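Local coordinates for protein beta-L-arabinobiosidase (Bacteroides thetaiotaomicron, PDB 5MQR) that probably hydrolyses glycosidic bonds of plant pectin as a beta-L-arabinobiosidase of a gut bacterium, and may also act as a sialidase, at residues 752-756 with 892-896; 889-893 with 953-957. One frame throughout, in Å; residues are numbered along the deposited sequence.

Contact 1: residues 752-756 with 892-896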
ATOM      1  N   SER A 752      29.339  -0.819 -31.939  1.00 28.41           N
ATOM      2  CA  SER A 752      27.891  -0.909 -31.724  1.00 27.89           C
ATOM      3  C   SER A 752      27.463  -2.193 -31.020  1.00 26.69           C
ATOM      4  O   SER A 752      27.865  -3.294 -31.445  1.00 27.09           O
ATOM      5  CB  SER A 752      27.170  -0.829 -33.074  1.00 28.44           C
ATOM      6  OG  SER A 752      25.794  -1.098 -32.907  1.00 28.77           O
ATOM      7  N   TRP A 753      26.636  -2.042 -29.976  1.00 25.22           N
ATOM      8  CA  TRP A 753      25.818  -3.148 -29.452  1.00 24.65           C
ATOM      9  C   TRP A 753      24.343  -2.898 -29.684  1.00 24.61           C
ATOM     10  O   TRP A 753      23.494  -3.363 -28.940  1.00 24.24           O
ATOM     11  CB  TRP A 753      26.143  -3.499 -27.993  1.00 23.99           C
ATOM     12  CG  TRP A 753      25.750  -2.571 -26.881  1.00 23.40           C
ATOM     13  CD1 TRP A 753      24.630  -2.638 -26.151  1.00 22.99           C
ATOM     14  CD2 TRP A 753      26.520  -1.495 -26.328  1.00 23.12           C
ATOM     15  NE1 TRP A 753      24.617  -1.671 -25.194  1.00 22.71           N
ATOM     16  CE2 TRP A 753      25.777  -0.958 -25.269  1.00 22.63           C
ATOM     17  CE3 TRP A 753      27.769  -0.948 -26.613  1.00 23.08           C
ATOM     18  CZ2 TRP A 753      26.226   0.116 -24.505  1.00 22.16           C
ATOM     19  CZ3 TRP A 753      28.220   0.119 -25.849  1.00 22.83           C
ATOM     20  CH2 TRP A 753      27.449   0.646 -24.816  1.00 22.42           C
ATOM     21  N   ASN A 754      24.021  -2.259 -30.801  1.00 24.97           N
ATOM     22  CA  ASN A 754      22.662  -1.765 -31.008  1.00 24.68           C
ATOM     23  C   ASN A 754      21.607  -2.808 -31.286  1.00 24.54           C
ATOM     24  O   ASN A 754      20.436  -2.572 -30.965  1.00 22.95           O
ATOM     25  CB  ASN A 754      22.632  -0.708 -32.096  1.00 25.22           C
ATOM     26  CG  ASN A 754      23.364   0.547 -31.688  1.00 25.58           C
ATOM     27  OD1 ASN A 754      23.546   0.840 -30.492  1.00 25.38           O
ATOM     28  ND2 ASN A 754      23.831   1.282 -32.680  1.00 26.73           N
ATOM     29  N   ALA A 755      21.989  -3.942 -31.867  1.00 25.06           N
ATOM     30  CA  ALA A 755      20.998  -4.997 -32.039  1.00 25.73           C
ATOM     31  C   ALA A 755      20.610  -5.557 -30.679  1.00 24.97           C
ATOM     32  O   ALA A 755      19.427  -5.734 -30.406  1.00 24.87           O
ATOM     33  CB  ALA A 755      21.480  -6.090 -32.962  1.00 26.79           C
ATOM     34  N   ASP A 756      21.589  -5.789 -29.811  1.00 24.55           N
ATOM     35  CA  ASP A 756      21.285  -6.141 -28.400  1.00 24.13           C
ATOM     36  C   ASP A 756      20.407  -5.111 -27.730  1.00 23.33           C
ATOM     37  O   ASP A 756      19.483  -5.485 -27.051  1.00 23.38           O
ATOM     38  CB  ASP A 756      22.549  -6.346 -27.574  1.00 24.10           C
ATOM     39  CG  ASP A 756      22.286  -6.431 -26.100  1.00 23.90           C
ATOM     40  OD1 ASP A 756      22.036  -7.553 -25.601  1.00 24.21           O
ATOM     41  OD2 ASP A 756      22.364  -5.360 -25.447  1.00 23.48           O
ATOM     42  N   TRP A 892      30.232 -10.129 -19.662  1.00 24.30           N
ATOM     43  CA  TRP A 892      29.049 -10.345 -18.815  1.00 23.75           C
ATOM     44  C   TRP A 892      27.873  -9.382 -19.064  1.00 22.86           C
ATOM     45  O   TRP A 892      26.748  -9.685 -18.700  1.00 22.56           O
ATOM     46  CB  TRP A 892      29.410 -10.295 -17.333  1.00 23.38           C
ATOM     47  CG  TRP A 892      30.132 -11.492 -16.913  1.00 24.15           C
ATOM     48  CD1 TRP A 892      29.595 -12.705 -16.612  1.00 24.31           C
ATOM     49  CD2 TRP A 892      31.537 -11.628 -16.767  1.00 24.43           C
ATOM     50  NE1 TRP A 892      30.570 -13.575 -16.266  1.00 24.78           N
ATOM     51  CE2 TRP A 892      31.778 -12.945 -16.338  1.00 24.95           C
ATOM     52  CE3 TRP A 892      32.616 -10.750 -16.912  1.00 24.54           C
ATOM     53  CZ2 TRP A 892      33.056 -13.428 -16.079  1.00 25.58           C
ATOM     54  CZ3 TRP A 892      33.907 -11.230 -16.664  1.00 24.93           C
ATOM     55  CH2 TRP A 892      34.109 -12.563 -16.256  1.00 25.65           C
ATOM     56  N   TYR A 893      28.127  -8.239 -19.672  1.00 22.52           N
ATOM     57  CA  TYR A 893      27.051  -7.365 -20.170  1.00 22.18           C
ATOM     58  C   TYR A 893      26.100  -8.118 -21.113  1.00 22.25           C
ATOM     59  O   TYR A 893      24.921  -7.793 -21.190  1.00 21.29           O
ATOM     60  CB  TYR A 893      27.656  -6.142 -20.882  1.00 21.83           C
ATOM     61  CG  TYR A 893      26.708  -5.045 -21.218  1.00 21.04           C
ATOM     62  CD1 TYR A 893      25.929  -5.125 -22.343  1.00 21.14           C
ATOM     63  CD2 TYR A 893      26.649  -3.885 -20.452  1.00 20.66           C
ATOM     64  CE1 TYR A 893      25.035  -4.122 -22.662  1.00 21.05           C
ATOM     65  CE2 TYR A 893      25.785  -2.854 -20.775  1.00 20.35           C
ATOM     66  CZ  TYR A 893      24.973  -2.978 -21.890  1.00 20.62           C
ATOM     67  OH  TYR A 893      24.092  -1.976 -22.261  1.00 20.42           O
ATOM     68  N   PHE A 894      26.618  -9.123 -21.814  1.00 22.84           N
ATOM     69  CA  PHE A 894      25.815  -9.915 -22.738  1.00 23.18           C
ATOM     70  C   PHE A 894      25.714 -11.365 -22.317  1.00 23.68           C
ATOM     71  O   PHE A 894      25.369 -12.219 -23.126  1.00 23.96           O
ATOM     72  CB  PHE A 894      26.398  -9.801 -24.152  1.00 23.39           C
ATOM     73  CG  PHE A 894      26.617  -8.400 -24.590  1.00 23.00           C
ATOM     74  CD1 PHE A 894      25.598  -7.674 -25.175  1.00 22.87           C
ATOM     75  CD2 PHE A 894      27.829  -7.789 -24.389  1.00 23.09           C
ATOM     76  CE1 PHE A 894      25.792  -6.346 -25.558  1.00 22.64           C
ATOM     77  CE2 PHE A 894      28.036  -6.472 -24.772  1.00 22.85           C
ATOM     78  CZ  PHE A 894      27.019  -5.746 -25.364  1.00 22.53           C
ATOM     79  N   ASN A 895      25.989 -11.641 -21.050  1.00 24.17           N
ATOM     80  CA  ASN A 895      26.011 -13.018 -20.527  1.00 25.15           C
ATOM     81  C   ASN A 895      26.823 -13.985 -21.415  1.00 26.10           C
ATOM     82  O   ASN A 895      26.428 -15.127 -21.630  1.00 25.87           O
ATOM     83  CB  ASN A 895      24.571 -13.529 -20.327  1.00 25.28           C
ATOM     84  CG  ASN A 895      23.780 -12.668 -19.359  1.00 24.73           C
ATOM     85  OD1 ASN A 895      24.030 -12.676 -18.165  1.00 25.50           O
ATOM     86  ND2 ASN A 895      22.844 -11.916 -19.870  1.00 24.34           N
ATOM     87  N   LEU A 896      27.957 -13.505 -21.921  1.00 26.83           N
ATOM     88  CA  LEU A 896      28.795 -14.308 -22.807  1.00 28.24           C
ATOM     89  C   LEU A 896      29.446 -15.501 -22.103  1.00 29.38           C
ATOM     90  O   LEU A 896      29.370 -16.621 -22.613  1.00 30.20           O
ATOM     91  CB  LEU A 896      29.847 -13.425 -23.508  1.00 28.04           C
ATOM     92  CG  LEU A 896      30.739 -14.023 -24.597  1.00 28.55           C
ATOM     93  CD1 LEU A 896      31.391 -12.924 -25.430  1.00 28.46           C
ATOM     94  CD2 LEU A 896      31.819 -14.913 -24.009  1.00 29.42           C
TER
HETATM   95  O   HOH W   1      22.553  -8.365 -23.160  1.00 29.53           O
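The face of the Trp753 five-membered ring receives the edges of two aromatic neighbours, Tyr893 and Phe894. The Tyr893 pair is edge-to-face, its planes 72° apart and its centroids 4.9 Å apart; that of Phe894 is an offset version of the same geometry. At the far end of the tyrosine, Trp753 NE1 gives a weak hydrogen bond to Tyr893 OH (3.0 Å), bent to 122° at the hydrogen. Trp753 CG sits between the backbone N and the carbonyl carbon (chi1 71°), which turns the indole to both rings; Trp753 CB lies 3.6 Å from Phe894 CZ. The carboxylate of Asp756 meets the edge of the Phe894 ring, Asp756 CG lying 3.5 Å from Phe894 CE1 and the two planes nearly perpendicular. Its oxygens divide their work: OD2 is hydrogen-bonded to Tyr717, whereas OD1 takes a bond from a water that also donates to Tyr893 O. With an alanine at position 753, the edges of Tyr893 and Phe894 would probably lose the face they meet, and Tyr893 OH its indole donor. Trp753 is the N-cap residue of helix 754-765, and Asn895 closes helix 890-893 in a Schellman motif; between these helix ends lies a buried aromatic cluster of the MGH1-like glycoside hydrolase domain.

Contact 2: residues 889-893 with 953-957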
ATOM      1  N   TYR A 889      35.084  -6.704 -18.209  1.00 25.27           N
ATOM      2  CA  TYR A 889      33.802  -7.116 -17.673  1.00 24.54           C
ATOM      3  C   TYR A 889      32.682  -7.116 -18.706  1.00 24.04           C
ATOM      4  O   TYR A 889      31.657  -7.717 -18.453  1.00 23.78           O
ATOM      5  CB  TYR A 889      33.410  -6.271 -16.461  1.00 24.09           C
ATOM      6  CG  TYR A 889      34.295  -6.493 -15.244  1.00 24.30           C
ATOM      7  CD1 TYR A 889      34.456  -7.764 -14.672  1.00 24.66           C
ATOM      8  CD2 TYR A 889      34.961  -5.422 -14.651  1.00 24.17           C
ATOM      9  CE1 TYR A 889      35.282  -7.942 -13.562  1.00 24.97           C
ATOM     10  CE2 TYR A 889      35.777  -5.593 -13.548  1.00 24.28           C
ATOM     11  CZ  TYR A 889      35.947  -6.840 -13.012  1.00 24.67           C
ATOM     12  OH  TYR A 889      36.767  -6.946 -11.916  1.00 25.02           O
ATOM     13  N   ILE A 890      32.902  -6.534 -19.886  1.00 24.18           N
ATOM     14  CA  ILE A 890      31.866  -6.422 -20.929  1.00 23.74           C
ATOM     15  C   ILE A 890      31.329  -7.780 -21.406  1.00 24.36           C
ATOM     16  O   ILE A 890      30.155  -7.880 -21.678  1.00 23.86           O
ATOM     17  CB  ILE A 890      32.329  -5.544 -22.106  1.00 23.77           C
ATOM     18  CG1 ILE A 890      32.543  -4.100 -21.627  1.00 23.54           C
ATOM     19  CG2 ILE A 890      31.295  -5.468 -23.225  1.00 23.68           C
ATOM     20  CD1 ILE A 890      33.191  -3.208 -22.677  1.00 23.81           C
ATOM     21  N   PRO A 891      32.148  -8.850 -21.439  1.00 25.04           N
ATOM     22  CA  PRO A 891      31.517 -10.131 -21.770  1.00 25.55           C
ATOM     23  C   PRO A 891      30.238 -10.448 -20.961  1.00 25.17           C
ATOM     24  O   PRO A 891      29.270 -10.968 -21.540  1.00 25.30           O
ATOM     25  CB  PRO A 891      32.620 -11.145 -21.480  1.00 26.31           C
ATOM     26  CG  PRO A 891      33.880 -10.376 -21.740  1.00 26.53           C
ATOM     27  CD  PRO A 891      33.577  -9.019 -21.157  1.00 25.71           C
ATOM     28  N   TRP A 892      30.232 -10.129 -19.662  1.00 24.30           N
ATOM     29  CA  TRP A 892      29.049 -10.345 -18.815  1.00 23.75           C
ATOM     30  C   TRP A 892      27.873  -9.382 -19.064  1.00 22.86           C
ATOM     31  O   TRP A 892      26.748  -9.685 -18.700  1.00 22.56           O
ATOM     32  CB  TRP A 892      29.410 -10.295 -17.333  1.00 23.38           C
ATOM     33  CG  TRP A 892      30.132 -11.492 -16.913  1.00 24.15           C
ATOM     34  CD1 TRP A 892      29.595 -12.705 -16.612  1.00 24.31           C
ATOM     35  CD2 TRP A 892      31.537 -11.628 -16.767  1.00 24.43           C
ATOM     36  NE1 TRP A 892      30.570 -13.575 -16.266  1.00 24.78           N
ATOM     37  CE2 TRP A 892      31.778 -12.945 -16.338  1.00 24.95           C
ATOM     38  CE3 TRP A 892      32.616 -10.750 -16.912  1.00 24.54           C
ATOM     39  CZ2 TRP A 892      33.056 -13.428 -16.079  1.00 25.58           C
ATOM     40  CZ3 TRP A 892      33.907 -11.230 -16.664  1.00 24.93           C
ATOM     41  CH2 TRP A 892      34.109 -12.563 -16.256  1.00 25.65           C
ATOM     42  N   TYR A 893      28.127  -8.239 -19.672  1.00 22.52           N
ATOM     43  CA  TYR A 893      27.051  -7.365 -20.170  1.00 22.18           C
ATOM     44  C   TYR A 893      26.100  -8.118 -21.113  1.00 22.25           C
ATOM     45  O   TYR A 893      24.921  -7.793 -21.190  1.00 21.29           O
ATOM     46  CB  TYR A 893      27.656  -6.142 -20.882  1.00 21.83           C
ATOM     47  CG  TYR A 893      26.708  -5.045 -21.218  1.00 21.04           C
ATOM     48  CD1 TYR A 893      25.929  -5.125 -22.343  1.00 21.14           C
ATOM     49  CD2 TYR A 893      26.649  -3.885 -20.452  1.00 20.66           C
ATOM     50  CE1 TYR A 893      25.035  -4.122 -22.662  1.00 21.05           C
ATOM     51  CE2 TYR A 893      25.785  -2.854 -20.775  1.00 20.35           C
ATOM     52  CZ  TYR A 893      24.973  -2.978 -21.890  1.00 20.62           C
ATOM     53  OH  TYR A 893      24.092  -1.976 -22.261  1.00 20.42           O
ATOM     54  N   GLN A 953      28.489   0.126 -17.916  1.00 21.85           N
ATOM     55  CA  GLN A 953      28.768  -1.183 -18.493  1.00 22.77           C
ATOM     56  C   GLN A 953      29.102  -2.206 -17.390  1.00 23.26           C
ATOM     57  O   GLN A 953      28.518  -3.304 -17.345  1.00 23.73           O
ATOM     58  CB  GLN A 953      29.915  -1.119 -19.496  1.00 22.94           C
ATOM     59  CG  GLN A 953      29.516  -0.441 -20.785  1.00 23.36           C
ATOM     60  CD  GLN A 953      30.641  -0.436 -21.796  1.00 23.91           C
ATOM     61  OE1 GLN A 953      31.746   0.046 -21.515  1.00 23.64           O
ATOM     62  NE2 GLN A 953      30.371  -0.992 -22.990  1.00 24.56           N
ATOM     63  N   THR A 954      30.064  -1.849 -16.539  1.00 22.97           N
ATOM     64  CA  THR A 954      30.489  -2.720 -15.458  1.00 23.14           C
ATOM     65  C   THR A 954      29.328  -3.118 -14.508  1.00 22.52           C
ATOM     66  O   THR A 954      29.175  -4.289 -14.149  1.00 22.43           O
ATOM     67  CB  THR A 954      31.606  -2.048 -14.658  1.00 23.59           C
ATOM     68  OG1 THR A 954      32.689  -1.715 -15.536  1.00 24.20           O
ATOM     69  CG2 THR A 954      32.098  -2.969 -13.508  1.00 23.86           C
ATOM     70  N   LEU A 955      28.524  -2.140 -14.117  1.00 22.12           N
ATOM     71  CA  LEU A 955      27.399  -2.388 -13.210  1.00 21.86           C
ATOM     72  C   LEU A 955      26.295  -3.228 -13.845  1.00 21.64           C
ATOM     73  O   LEU A 955      25.660  -4.024 -13.170  1.00 21.06           O
ATOM     74  CB  LEU A 955      26.857  -1.067 -12.665  1.00 21.42           C
ATOM     75  CG  LEU A 955      27.779  -0.434 -11.621  1.00 21.70           C
ATOM     76  CD1 LEU A 955      27.516   1.060 -11.468  1.00 21.47           C
ATOM     77  CD2 LEU A 955      27.668  -1.110 -10.262  1.00 21.90           C
ATOM     78  N   THR A 956      26.089  -3.058 -15.148  1.00 22.20           N
ATOM     79  CA  THR A 956      25.090  -3.815 -15.892  1.00 22.49           C
ATOM     80  C   THR A 956      25.528  -5.256 -15.928  1.00 23.21           C
ATOM     81  O   THR A 956      24.769  -6.161 -15.634  1.00 22.70           O
ATOM     82  CB  THR A 956      24.917  -3.239 -17.316  1.00 22.62           C
ATOM     83  OG1 THR A 956      24.374  -1.919 -17.212  1.00 22.12           O
ATOM     84  CG2 THR A 956      23.969  -4.097 -18.178  1.00 22.91           C
ATOM     85  N   ALA A 957      26.802  -5.442 -16.292  1.00 24.69           N
ATOM     86  CA  ALA A 957      27.458  -6.745 -16.302  1.00 24.28           C
ATOM     87  C   ALA A 957      27.471  -7.418 -14.931  1.00 24.37           C
ATOM     88  O   ALA A 957      27.244  -8.625 -14.833  1.00 24.11           O
ATOM     89  CB  ALA A 957      28.877  -6.575 -16.817  1.00 24.97           C
TER
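Apolar contact dominates where Tyr893 meets helix 948-964. Tyr893 CD2 and CE2 meet the methyl of Thr956 obliquely, Tyr893 CE2 lying 3.4 Å from Thr956 CG2. The threonine presents that methyl because CG2 lies anti to the backbone N, while OG1, on the other branch, bonds back to Ala952 O within its own helix. Thr954 repeats the division: Thr954 CG2 approaches Tyr889 CD2 at 3.9 Å and Thr954 OG1 is hydrogen-bonded to Ala950 O. The Tyr889 ring also stacks on Trp907, and its hydroxyl is hydrogen-bonded to Ala906 O.

Close backbone approach forms a second group, centred on Ala957. The CA atoms of Tyr893 and Ala957 are only 3.9 Å apart, which, with the methyl already touching Tyr889 O and Tyr893 N, probably leaves little room for a larger side chain. Ala957 CB sits 3.4 Å from Tyr889 O and equally near Tyr893 N, fitting against the backbone turn 889-893, and it also touches Trp892 CB at 3.8 Å.

Two polar groups of Gln953 also take part without bonding across the contact. Its amide lies against the end of Ile890, Gln953 NE2 being 3.6 Å from Ile890 CD1, yet NE2 has its hydrogen-bond partner in Tyr825 OH. Gln953 O, at the edge of the Tyr893 ring and near its plane, is 3.7 Å from Tyr893 CD2 and accepts the helical bond from Ala957 N.

No hydrogen bond links the two segments; shape and van der Waals contact join them, and the threonine hydroxyls and glutamine amide find their partners elsewhere.

How the contacts relate
Helix 890-893 serves both contacts, whose centres lie about 9 Å apart, and Tyr893 bridges them directly: its ring reaches segment 752-756 in contact 1 and helix 948-964 in contact 2. The two sites also touch without it, since Trp753 CZ3 packs 3.7 Å from Gln953 NE2. Tyr825 of helix 820-839 adds another tie, meeting the Trp753 ring and bonding to Gln953. Where the shared helix ends, Leu896 N lies 2.9 Å from Pro891 O, a probable hydrogen bond of the Schellman motif. The principle illustrated is that one short helix can join two helices far apart in sequence through aromatic faces and edges on one side and close methyl contacts on another.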